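Local coordinates for putative eukaryotic translation initiation factor eIF-4E (Leishmania major, PDB 5WB5), which probably binds the 7-methylguanosine cap (cap 4) of messenger RNA and acts as a translation initiation factor, at residues Pro48-His53 against Phe59-Tyr64; Ser75-Phe80 against Lys136-Val141; Leu142-Thr145 against Tyr149-Cys152. One frame throughout, in Å; residues are numbered along the deposited sequence.

Contact 1. Residues Pro48-His53 against Phe59-Tyr64; sequences PIMTVH and FVMLRY
At the edge of the antiparallel sheet of the eIF4E fold, helix 55-64 follows strand 47-54 directly and packs on it through three apolar side chains: Met50 and Val52 from the strand, Met61 from the helix. Met50 and Val52, two positions apart on one side of the strand, both have CB directed toward the helix, and Met61 answers with CB directed toward the strand. The backbones come closest at this level, with Met50 CA and Met61 CA 7.3 Å apart.

Met50 is fully extended, its CG anti to the backbone N (chi1 179°) and every later torsion near 180°. The straight chain carries the sulfur across the gap to the base of the opposing side chain, where Met50 SD lies 3.9 Å from Met61 CB and 4.0 Å from Met61 CA. The thioether therefore rests against the start of the helical side chain, while Met61 runs on past it at an oblique angle. Val52 works through one branch: Val52 CG1 sits 3.9 Å from Met61 SD and 4.0 Å from Met61 CB, and the two side chains are roughly perpendicular. Met61 also leaves its backbone with CG anti to N, but a bend about the CG-SD bond (chi3 76°) turns its terminal methyl CE out of the extended line and onto Phe79 of strand 75-81, which Val52 touches as well.

All three residues are buried, and the evidence is of van der Waals packing alone, over a modest 170 Å² summed for both segments. The chain of another protein packs on Val60 and Tyr64 of the helix and on Ile49 of the strand, and its backbone accepts a hydrogen bond from Arg63 NH1. A helix laid on the sheet by apolar side chains, with a protein partner against it, is consistent with the dorsal surface of eIF4E proteins.

Contact 2. Residues Ser75-Phe80 against Lys136-Val141; sequences SQYHFF and KAWENV
Tyr77 turns its CG anti to its carbonyl carbon (chi1 -78°), whereas Trp138 holds CG anti to the backbone N (chi1 179°); with these torsions the phenol ring and the indole meet between strand 75-81 and helix 133-147. This is helix-on-sheet packing inside the eIF4E fold, and it lies only about 4 Å, centre to centre, from the middle of the chain. The CA atoms of Tyr77 and Trp138 are the nearest pair of the two backbones, yet they remain 10.1 Å apart, so the large indole has to bridge most of the interval.

The ring planes are almost parallel, 5° from each other. They do not form a stack with real overlap, however, because the Tyr77 ring and the five-membered ring of Trp138 are slid apart, with centroids separated by 5.7 Å. Contact is made instead along one side of the indole, from NE1 to CZ2, the two atoms bonded to the fusion carbon CE2 between them.

The hydroxyl of Tyr77 is engaged elsewhere, in a hydrogen bond with the backbone oxygen of Lys66. Trp138 additionally touches Ile167 and Met169 of strand 164-171, so one indole spans two adjacent strands of the sheet. Across the contact itself, Tyr77 CB lies 3.7 Å from Trp138 CZ2, and Tyr77 CD2 lies 3.8 Å from Trp138 NE1.

Contact 3. Residues Leu142-Thr145 against Tyr149-Cys152; sequences LMAT and YLDC
Tyr149 lays one face of its ring over the backbone of Ala144, folding the loop that follows helix 133-147 of the eIF4E fold back against the end of the helix. The evidence for a CH-pi contact is direct: Ala144 CA stands 3.6 Å from the centroid of the Tyr149 ring, 19° off the ring normal. The methyl shares that surface toward the rim, where Ala144 CB is 3.5 Å from Tyr149 CE2. Further along the ring, Tyr149 CE1 comes within 3.4 Å of Met143 O, and the hydroxyl end extends beside Met143, with Tyr149 OH 3.6 Å from Met143 CB.

The ring gets there because Tyr149 CG lies between its backbone N and carbonyl carbon (chi1 54°), which turns the side chain back along the helix. A weak hydrogen bond accompanies the CH-pi contact: Tyr149 N donates to Ala144 O over 3.2 Å, with a bent N-H...O angle of 127°.

Leu150 points its CB toward the helix and uses its two methyl branches on different neighbours. CD1 meets the methyl group of Ala144, while the Leu150 and Thr145 side chains run side by side, pointing the same way. The Thr145 hydroxyl is hydrogen-bonded to Val141 O one helical turn earlier, and its flank is met by the other branch, Leu150 CD2 lying 3.8 Å from Thr145 OG1.

Overall arrangement
From the N terminus, contact 1 closes first, a short loop from edge strand 47-54 into helix 55-64. Contact 2 then joins strand 75-81 to helix 133-147 across 55 intervening residues, and contact 3 closes a tight return after that same helix. The three follow in series, without nesting or crossing. They are nevertheless continuous in space: Phe79 of strand 75-81 touches Met61 of contact 1 on one side and Leu142 of contact 3 on another, with Phe79 CD2 3.5 Å from Leu142 CD2. Leu62 and Leu142 link helices 55-64 and 133-147 directly. Both helices thus share one apolar layer on the sheet, although the centres of contacts 1 and 3 are about 17 Å apart.

Contact 1. Residues Pro48-His53 against Phe59-Tyr64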
# COMPACT_ATOMS: atom_id res chain seq x y z
N PRO A 48 9.24 0.74 -9.33
CA PRO A 48 9.43 0.13 -8.01
C PRO A 48 10.40 0.96 -7.18
O PRO A 48 11.47 1.35 -7.65
CB PRO A 48 9.99 -1.26 -8.34
CG PRO A 48 10.64 -1.10 -9.66
CD PRO A 48 9.82 -0.07 -10.41
N ILE A 49 10.03 1.20 -5.92
CA ILE A 49 10.78 2.12 -5.07
C ILE A 49 11.63 1.35 -4.06
O ILE A 49 12.85 1.54 -3.99
CB ILE A 49 9.84 3.10 -4.35
CG1 ILE A 49 9.15 3.99 -5.38
CG2 ILE A 49 10.62 3.95 -3.34
CD1 ILE A 49 8.15 4.96 -4.80
N MET A 50 10.99 0.49 -3.27
CA MET A 50 11.68 -0.14 -2.15
C MET A 50 10.98 -1.44 -1.78
O MET A 50 9.76 -1.54 -1.84
CB MET A 50 11.73 0.80 -0.95
CG MET A 50 12.41 0.23 0.28
SD MET A 50 12.37 1.41 1.65
CE MET A 50 13.02 0.39 2.97
N THR A 51 11.79 -2.42 -1.37
CA THR A 51 11.28 -3.68 -0.85
C THR A 51 11.55 -3.77 0.64
O THR A 51 12.64 -3.41 1.11
CB THR A 51 11.93 -4.87 -1.57
OG1 THR A 51 11.66 -4.79 -2.97
CG2 THR A 51 11.39 -6.20 -1.03
N VAL A 52 10.56 -4.24 1.38
CA VAL A 52 10.62 -4.34 2.83
C VAL A 52 10.46 -5.80 3.22
O VAL A 52 9.60 -6.52 2.68
CB VAL A 52 9.53 -3.48 3.51
CG1 VAL A 52 9.72 -2.01 3.16
CG2 VAL A 52 8.14 -3.95 3.11
N HIS A 53 11.30 -6.25 4.16
CA HIS A 53 11.25 -7.60 4.70
C HIS A 53 11.02 -7.65 6.20
O HIS A 53 10.84 -8.74 6.74
CB HIS A 53 12.56 -8.34 4.39
CG HIS A 53 13.05 -8.16 2.98
ND1 HIS A 53 13.66 -7.00 2.56
CD2 HIS A 53 13.02 -8.98 1.91
CE1 HIS A 53 13.99 -7.12 1.28
NE2 HIS A 53 13.60 -8.31 0.86
N PHE A 59 8.60 0.60 8.50
CA PHE A 59 8.42 1.92 9.09
C PHE A 59 9.42 2.93 8.53
O PHE A 59 9.10 4.13 8.46
CB PHE A 59 8.51 1.84 10.61
CG PHE A 59 7.24 1.37 11.25
CD1 PHE A 59 6.15 2.22 11.37
CD2 PHE A 59 7.12 0.07 11.71
CE1 PHE A 59 4.98 1.79 11.94
CE2 PHE A 59 5.94 -0.36 12.29
CZ PHE A 59 4.87 0.50 12.40
N VAL A 60 10.60 2.49 8.10
CA VAL A 60 11.51 3.40 7.41
C VAL A 60 10.91 3.84 6.08
O VAL A 60 10.89 5.03 5.73
CB VAL A 60 12.89 2.75 7.23
CG1 VAL A 60 13.80 3.63 6.40
CG2 VAL A 60 13.53 2.48 8.58
N MET A 61 10.42 2.87 5.30
CA MET A 61 9.68 3.17 4.09
C MET A 61 8.62 4.23 4.36
O MET A 61 8.55 5.26 3.68
CB MET A 61 9.05 1.89 3.54
CG MET A 61 8.26 2.06 2.25
SD MET A 61 7.20 0.64 1.91
CE MET A 61 5.88 0.93 3.08
N LEU A 62 7.78 3.98 5.37
CA LEU A 62 6.75 4.95 5.72
C LEU A 62 7.35 6.32 6.01
O LEU A 62 6.82 7.35 5.58
CB LEU A 62 5.96 4.47 6.94
CG LEU A 62 4.87 3.43 6.69
CD1 LEU A 62 4.27 3.00 8.02
CD2 LEU A 62 3.78 3.98 5.78
N ARG A 63 8.47 6.35 6.74
CA ARG A 63 9.13 7.61 7.03
C ARG A 63 9.41 8.39 5.75
O ARG A 63 9.14 9.59 5.67
CB ARG A 63 10.44 7.35 7.79
CG ARG A 63 11.19 8.61 8.21
CD ARG A 63 12.62 8.28 8.60
NE ARG A 63 12.67 7.28 9.66
CZ ARG A 63 13.67 6.43 9.86
NH1 ARG A 63 14.73 6.44 9.06
NH2 ARG A 63 13.61 5.56 10.86
N TYR A 64 9.95 7.71 4.74
CA TYR A 64 10.36 8.41 3.53
C TYR A 64 9.29 8.41 2.43
O TYR A 64 9.56 8.91 1.34
CB TYR A 64 11.66 7.81 2.99
CG TYR A 64 12.86 8.18 3.85
CD1 TYR A 64 13.33 9.49 3.89
CD2 TYR A 64 13.50 7.23 4.63
CE1 TYR A 64 14.41 9.83 4.67
CE2 TYR A 64 14.58 7.56 5.42
CZ TYR A 64 15.03 8.86 5.44
OH TYR A 64 16.11 9.20 6.22

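Contact 2. Residues Ser75-Phe80 against Lys136-Val141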
# COMPACT_ATOMS: atom_id res chain seq x y z
N SER A 75 -1.60 10.37 -9.02
CA SER A 75 -0.53 9.51 -8.54
C SER A 75 -1.12 8.24 -7.97
O SER A 75 -2.29 8.20 -7.56
CB SER A 75 0.33 10.22 -7.48
OG SER A 75 0.98 11.35 -8.02
N GLN A 76 -0.32 7.18 -7.95
CA GLN A 76 -0.76 5.92 -7.35
C GLN A 76 0.40 5.24 -6.64
O GLN A 76 1.47 5.04 -7.24
CB GLN A 76 -1.35 4.96 -8.40
CG GLN A 76 -2.43 5.57 -9.27
CD GLN A 76 -3.07 4.57 -10.22
OE1 GLN A 76 -4.08 4.87 -10.86
NE2 GLN A 76 -2.48 3.38 -10.33
N TYR A 77 0.16 4.89 -5.37
CA TYR A 77 1.01 3.98 -4.61
C TYR A 77 0.51 2.56 -4.83
O TYR A 77 -0.69 2.29 -4.71
CB TYR A 77 0.97 4.29 -3.11
CG TYR A 77 1.80 5.46 -2.63
CD1 TYR A 77 3.12 5.63 -3.05
CD2 TYR A 77 1.27 6.39 -1.74
CE1 TYR A 77 3.87 6.70 -2.60
CE2 TYR A 77 2.02 7.47 -1.29
CZ TYR A 77 3.32 7.61 -1.72
OH TYR A 77 4.07 8.68 -1.27
N HIS A 78 1.42 1.65 -5.13
CA HIS A 78 1.14 0.22 -5.18
C HIS A 78 2.01 -0.45 -4.13
O HIS A 78 3.15 -0.04 -3.91
CB HIS A 78 1.43 -0.38 -6.56
CG HIS A 78 0.88 0.42 -7.70
ND1 HIS A 78 -0.25 0.06 -8.39
CD2 HIS A 78 1.32 1.57 -8.27
CE1 HIS A 78 -0.49 0.94 -9.34
NE2 HIS A 78 0.45 1.87 -9.29
N PHE A 79 1.48 -1.49 -3.49
CA PHE A 79 2.20 -2.19 -2.43
C PHE A 79 1.82 -3.66 -2.56
O PHE A 79 0.72 -4.05 -2.16
CB PHE A 79 1.83 -1.63 -1.06
CG PHE A 79 2.68 -2.15 0.06
CD1 PHE A 79 3.97 -1.69 0.24
CD2 PHE A 79 2.17 -3.09 0.95
CE1 PHE A 79 4.75 -2.17 1.28
CE2 PHE A 79 2.95 -3.57 1.99
CZ PHE A 79 4.23 -3.10 2.16
N PHE A 80 2.71 -4.47 -3.13
CA PHE A 80 2.37 -5.83 -3.51
C PHE A 80 3.43 -6.81 -3.03
O PHE A 80 4.60 -6.44 -2.88
CB PHE A 80 2.22 -5.97 -5.04
CG PHE A 80 0.87 -5.57 -5.54
CD1 PHE A 80 0.46 -4.25 -5.49
CD2 PHE A 80 0.00 -6.52 -6.07
CE1 PHE A 80 -0.79 -3.88 -5.95
CE2 PHE A 80 -1.25 -6.16 -6.53
CZ PHE A 80 -1.65 -4.84 -6.47
N LYS A 136 -4.11 8.46 7.76
CA LYS A 136 -4.23 7.49 8.84
C LYS A 136 -4.80 6.17 8.34
O LYS A 136 -4.33 5.10 8.73
CB LYS A 136 -5.10 8.06 9.96
CG LYS A 136 -4.47 9.21 10.74
CD LYS A 136 -5.45 9.82 11.72
CE LYS A 136 -4.86 11.01 12.45
NZ LYS A 136 -5.88 11.74 13.26
N ALA A 137 -5.82 6.23 7.48
CA ALA A 137 -6.39 5.01 6.93
C ALA A 137 -5.40 4.29 6.02
O ALA A 137 -5.32 3.06 6.03
CB ALA A 137 -7.68 5.33 6.18
N TRP A 138 -4.65 5.05 5.23
CA TRP A 138 -3.62 4.46 4.39
C TRP A 138 -2.60 3.71 5.24
O TRP A 138 -2.25 2.55 4.95
CB TRP A 138 -2.97 5.56 3.55
CG TRP A 138 -1.87 5.13 2.64
CD1 TRP A 138 -0.65 5.72 2.50
CD2 TRP A 138 -1.89 4.02 1.73
NE1 TRP A 138 0.10 5.05 1.57
CE2 TRP A 138 -0.64 4.01 1.07
CE3 TRP A 138 -2.83 3.05 1.40
CZ2 TRP A 138 -0.31 3.05 0.12
CZ3 TRP A 138 -2.50 2.10 0.45
CH2 TRP A 138 -1.25 2.11 -0.18
N GLU A 139 -2.12 4.35 6.31
CA GLU A 139 -1.16 3.71 7.20
C GLU A 139 -1.76 2.47 7.87
O GLU A 139 -1.09 1.44 8.00
CB GLU A 139 -0.68 4.71 8.25
CG GLU A 139 0.13 5.87 7.69
CD GLU A 139 0.50 6.91 8.74
OE1 GLU A 139 0.01 6.80 9.89
OE2 GLU A 139 1.27 7.84 8.42
N ASN A 140 -3.02 2.56 8.31
CA ASN A 140 -3.66 1.42 8.95
C ASN A 140 -3.75 0.23 8.00
O ASN A 140 -3.47 -0.91 8.39
CB ASN A 140 -5.04 1.80 9.46
CG ASN A 140 -4.99 2.70 10.68
OD1 ASN A 140 -3.98 2.76 11.38
ND2 ASN A 140 -6.09 3.39 10.95
N VAL A 141 -4.13 0.47 6.75
CA VAL A 141 -4.25 -0.63 5.80
C VAL A 141 -2.88 -1.20 5.46
O VAL A 141 -2.73 -2.41 5.29
CB VAL A 141 -5.00 -0.16 4.53
CG1 VAL A 141 -5.06 -1.28 3.50
CG2 VAL A 141 -6.40 0.29 4.90

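Contact 3. Residues Leu142-Thr145 against Tyr149-Cys152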
# COMPACT_ATOMS: atom_id res chain seq x y z
N LEU A 142 -1.86 -0.34 5.36
CA LEU A 142 -0.51 -0.85 5.12
C LEU A 142 -0.04 -1.73 6.27
O LEU A 142 0.55 -2.80 6.06
CB LEU A 142 0.45 0.31 4.88
CG LEU A 142 0.53 0.81 3.44
CD1 LEU A 142 1.16 2.20 3.40
CD2 LEU A 142 1.34 -0.17 2.60
N MET A 143 -0.28 -1.28 7.51
CA MET A 143 0.12 -2.06 8.68
C MET A 143 -0.64 -3.38 8.74
O MET A 143 -0.07 -4.41 9.12
CB MET A 143 -0.11 -1.26 9.96
CG MET A 143 0.85 -0.10 10.15
SD MET A 143 0.66 0.74 11.74
CE MET A 143 -1.02 1.33 11.59
N ALA A 144 -1.92 -3.37 8.38
CA ALA A 144 -2.68 -4.61 8.33
C ALA A 144 -2.14 -5.54 7.25
O ALA A 144 -2.14 -6.76 7.41
CB ALA A 144 -4.16 -4.31 8.09
N THR A 145 -1.69 -4.97 6.13
CA THR A 145 -1.11 -5.79 5.07
C THR A 145 0.15 -6.49 5.56
O THR A 145 0.24 -7.73 5.53
CB THR A 145 -0.81 -4.94 3.84
OG1 THR A 145 -2.00 -4.24 3.44
CG2 THR A 145 -0.32 -5.80 2.68
N TYR A 149 -2.92 -9.30 9.24
CA TYR A 149 -4.26 -9.33 9.80
C TYR A 149 -5.27 -8.64 8.90
O TYR A 149 -6.32 -8.18 9.38
CB TYR A 149 -4.29 -8.73 11.21
CG TYR A 149 -3.72 -7.34 11.36
CD1 TYR A 149 -2.35 -7.14 11.53
CD2 TYR A 149 -4.55 -6.22 11.40
CE1 TYR A 149 -1.82 -5.88 11.70
CE2 TYR A 149 -4.02 -4.94 11.57
CZ TYR A 149 -2.66 -4.78 11.72
OH TYR A 149 -2.11 -3.52 11.89
N LEU A 150 -4.98 -8.56 7.60
CA LEU A 150 -6.00 -8.19 6.63
C LEU A 150 -6.87 -9.39 6.26
O LEU A 150 -8.02 -9.22 5.86
CB LEU A 150 -5.34 -7.58 5.39
CG LEU A 150 -6.17 -6.64 4.51
CD1 LEU A 150 -6.72 -5.45 5.30
CD2 LEU A 150 -5.32 -6.14 3.36
N ASP A 151 -6.32 -10.60 6.39
CA ASP A 151 -7.09 -11.84 6.32
C ASP A 151 -6.54 -12.77 7.40
O ASP A 151 -5.43 -13.29 7.26
CB ASP A 151 -6.99 -12.48 4.93
CG ASP A 151 -5.57 -12.76 4.52
OD1 ASP A 151 -4.68 -11.96 4.87
OD2 ASP A 151 -5.33 -13.79 3.84
N CYS A 152 -7.31 -12.96 8.46
CA CYS A 152 -6.84 -13.68 9.65
C CYS A 152 -7.08 -15.18 9.57
O CYS A 152 -6.89 -15.87 10.59
CB CYS A 152 -7.52 -13.12 10.90
SG CYS A 152 -9.24 -13.64 11.11